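PDB 4JX2: DUF5624 domain-containing protein from Legionella pneumophila subsp. pneumophila, which is of unknown function but carries a signal sequence and is probably secreted, combining alpha-helices and beta-sheets in an unusual arrangement. Local coordinates for the interface of chains A and B. Coordinates in Å, arbitrary orientation; residue numbers count along the deposited sequence, not the author numbering. Chains: chain A/B, hypothetical protein.

The interface of chains A and B. Residues chain A 124-125, 128, 205; chain B 41, 56-57, 60-61, 332, 335.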
loop_
_atom_site.group_PDB
_atom_site.type_symbol
_atom_site.label_atom_id
_atom_site.label_comp_id
_atom_site.label_asym_id
_atom_site.label_seq_id
_atom_site.Cartn_x
_atom_site.Cartn_y
_atom_site.Cartn_z
HETATM N N MSE A 124 -8.396 -16.144 21.990
HETATM C CA MSE A 124 -8.609 -16.699 20.635
HETATM C C MSE A 124 -7.351 -17.452 20.164
HETATM O O MSE A 124 -7.440 -18.586 19.684
HETATM C CB MSE A 124 -8.959 -15.594 19.633
HETATM C CG MSE A 124 -10.338 -15.025 19.805
HETATM SE SE MSE A 124 -10.516 -13.372 18.752
HETATM C CE MSE A 124 -11.648 -12.337 19.977
ATOM N N TYR A 125 -6.179 -16.827 20.374
ATOM C CA TYR A 125 -4.865 -17.368 20.044
ATOM C C TYR A 125 -4.600 -18.630 20.840
ATOM O O TYR A 125 -4.097 -19.600 20.273
ATOM C CB TYR A 125 -3.767 -16.319 20.305
ATOM C CG TYR A 125 -3.541 -15.295 19.205
ATOM C CD1 TYR A 125 -4.608 -14.770 18.476
ATOM C CD2 TYR A 125 -2.272 -14.785 18.955
ATOM C CE1 TYR A 125 -4.411 -13.804 17.487
ATOM C CE2 TYR A 125 -2.065 -13.804 17.981
ATOM C CZ TYR A 125 -3.136 -13.334 17.233
ATOM O OH TYR A 125 -2.941 -12.386 16.262
ATOM N N LYS A 128 -6.407 -21.602 19.369
ATOM C CA LYS A 128 -5.694 -22.100 18.177
ATOM C C LYS A 128 -4.452 -22.929 18.596
ATOM O O LYS A 128 -4.238 -24.021 18.038
ATOM C CB LYS A 128 -5.298 -20.971 17.217
ATOM C CG LYS A 128 -4.661 -21.495 15.918
ATOM C CD LYS A 128 -5.628 -21.584 14.768
ATOM C CE LYS A 128 -6.043 -22.987 14.475
ATOM N NZ LYS A 128 -7.102 -23.018 13.434
HETATM N N MSE A 205 -12.406 -22.802 19.856
HETATM C CA MSE A 205 -12.900 -21.614 19.149
HETATM C C MSE A 205 -14.383 -21.358 19.452
HETATM O O MSE A 205 -14.750 -20.253 19.852
HETATM C CB MSE A 205 -12.702 -21.740 17.618
HETATM C CG MSE A 205 -11.252 -21.808 17.150
HETATM SE SE MSE A 205 -10.295 -20.132 17.328
HETATM C CE MSE A 205 -9.044 -20.444 15.915
ATOM N N PHE B 41 0.405 -10.658 25.487
ATOM C CA PHE B 41 -0.104 -10.929 24.155
ATOM C C PHE B 41 0.798 -10.338 23.074
ATOM O O PHE B 41 1.105 -11.040 22.110
ATOM C CB PHE B 41 -1.548 -10.402 24.007
ATOM C CG PHE B 41 -2.128 -10.537 22.615
ATOM C CD1 PHE B 41 -2.537 -11.774 22.130
ATOM C CD2 PHE B 41 -2.257 -9.423 21.782
ATOM C CE1 PHE B 41 -3.082 -11.891 20.842
ATOM C CE2 PHE B 41 -2.796 -9.544 20.493
ATOM C CZ PHE B 41 -3.182 -10.780 20.019
ATOM N N ILE B 56 1.867 -14.738 23.933
ATOM C CA ILE B 56 0.870 -15.591 23.289
ATOM C C ILE B 56 1.039 -15.555 21.751
ATOM O O ILE B 56 1.016 -16.630 21.144
ATOM C CB ILE B 56 -0.551 -15.246 23.815
ATOM C CG1 ILE B 56 -0.703 -15.802 25.266
ATOM C CG2 ILE B 56 -1.646 -15.798 22.914
ATOM C CD1 ILE B 56 -1.710 -15.083 26.187
ATOM N N SER B 57 1.323 -14.371 21.152
ATOM C CA SER B 57 1.552 -14.245 19.702
ATOM C C SER B 57 2.696 -15.148 19.226
ATOM O O SER B 57 2.525 -15.879 18.260
ATOM C CB SER B 57 1.844 -12.797 19.307
ATOM O OG SER B 57 0.743 -11.942 19.573
ATOM N N LEU B 60 1.815 -18.884 19.347
ATOM C CA LEU B 60 0.985 -19.183 18.182
ATOM C C LEU B 60 1.812 -19.420 16.916
ATOM O O LEU B 60 1.577 -20.423 16.242
ATOM C CB LEU B 60 -0.068 -18.090 17.912
ATOM C CG LEU B 60 -0.944 -18.298 16.668
ATOM C CD1 LEU B 60 -1.800 -19.547 16.788
ATOM C CD2 LEU B 60 -1.783 -17.079 16.394
ATOM N N PHE B 61 2.776 -18.537 16.602
ATOM C CA PHE B 61 3.577 -18.657 15.372
ATOM C C PHE B 61 4.641 -19.780 15.462
ATOM O O PHE B 61 5.172 -20.178 14.426
ATOM C CB PHE B 61 4.194 -17.297 14.968
ATOM C CG PHE B 61 3.230 -16.121 15.048
ATOM C CD1 PHE B 61 1.880 -16.273 14.727
ATOM C CD2 PHE B 61 3.670 -14.869 15.445
ATOM C CE1 PHE B 61 0.979 -15.207 14.866
ATOM C CE2 PHE B 61 2.769 -13.797 15.573
ATOM C CZ PHE B 61 1.429 -13.977 15.291
ATOM N N ARG B 332 -4.464 -14.915 11.553
ATOM C CA ARG B 332 -5.496 -13.951 11.934
ATOM C C ARG B 332 -6.789 -14.132 11.118
ATOM O O ARG B 332 -7.883 -14.080 11.686
ATOM C CB ARG B 332 -4.977 -12.523 11.780
ATOM C CG ARG B 332 -4.255 -12.046 13.017
ATOM C CD ARG B 332 -3.268 -10.931 12.718
ATOM N NE ARG B 332 -3.917 -9.628 12.574
ATOM C CZ ARG B 332 -4.110 -8.761 13.566
ATOM N NH1 ARG B 332 -3.733 -9.063 14.807
ATOM N NH2 ARG B 332 -4.694 -7.591 13.329
ATOM N N ILE B 335 -8.363 -17.406 12.506
ATOM C CA ILE B 335 -8.858 -17.247 13.880
ATOM C C ILE B 335 -10.135 -16.396 13.905
ATOM O O ILE B 335 -11.119 -16.834 14.495
ATOM C CB ILE B 335 -7.760 -16.727 14.848
ATOM C CG1 ILE B 335 -6.645 -17.809 15.026
ATOM C CG2 ILE B 335 -8.372 -16.346 16.203
ATOM C CD1 ILE B 335 -5.330 -17.304 15.481
#
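A:Tyr125 of helix 119-131 inserts its side chain among B:Phe41 and residues of helices 56-66 and 315-339 of the other chain, a knob-in-pocket packing in the two-fold interface, possibly biological, of this DUF5624 protein. Burial of 138 Å² of the tyrosine marks it as the main plug of a largely apolar patch. At the base, A:Tyr125 CB meets the CG2 methyl of B:Ile56 at 3.4 Å. With CG anti to its own carbonyl carbon (chi1 -83°), the ring projects into chain B and is clamped on both faces. On one, the CD2 methyl of B:Leu60 sits 3.7 Å from the ring centroid, displaced toward the CD2 rim in a CH-pi contact that CG and CE2 share. Over the centre of the opposite face stands B:Phe41 CE1, nearest CD2 and CE2 and also facing CG, in an edge-to-face pair whose planes meet at 60°; CE1 and CZ meet B:Phe41 CE1 and CZ. A:Tyr125 CD1 comes within 4.0 Å of B:Ile335 CD1, while B:Ser57 CA lies in plane at the edge near CD2. At the tip, the phenolic OH packs against B:Arg332 CG at 3.5 Å, the guanidinium plane nearly perpendicular to the ring. Alongside, B:Ser57 OG, near A:Tyr125 CE2, hydrogen-bonds to B:Phe41 O (2.7 Å) and lies over one phenyl face, probably steadying the B:Phe41 backbone. B:Ile335 turns CG2 toward A:Met124 CB (3.6 Å) and CG1 toward A:Met205 CE (3.7 Å), both selenomethionines. A:Lys128 CG reaches B:Leu60 CD1 at 3.6 Å.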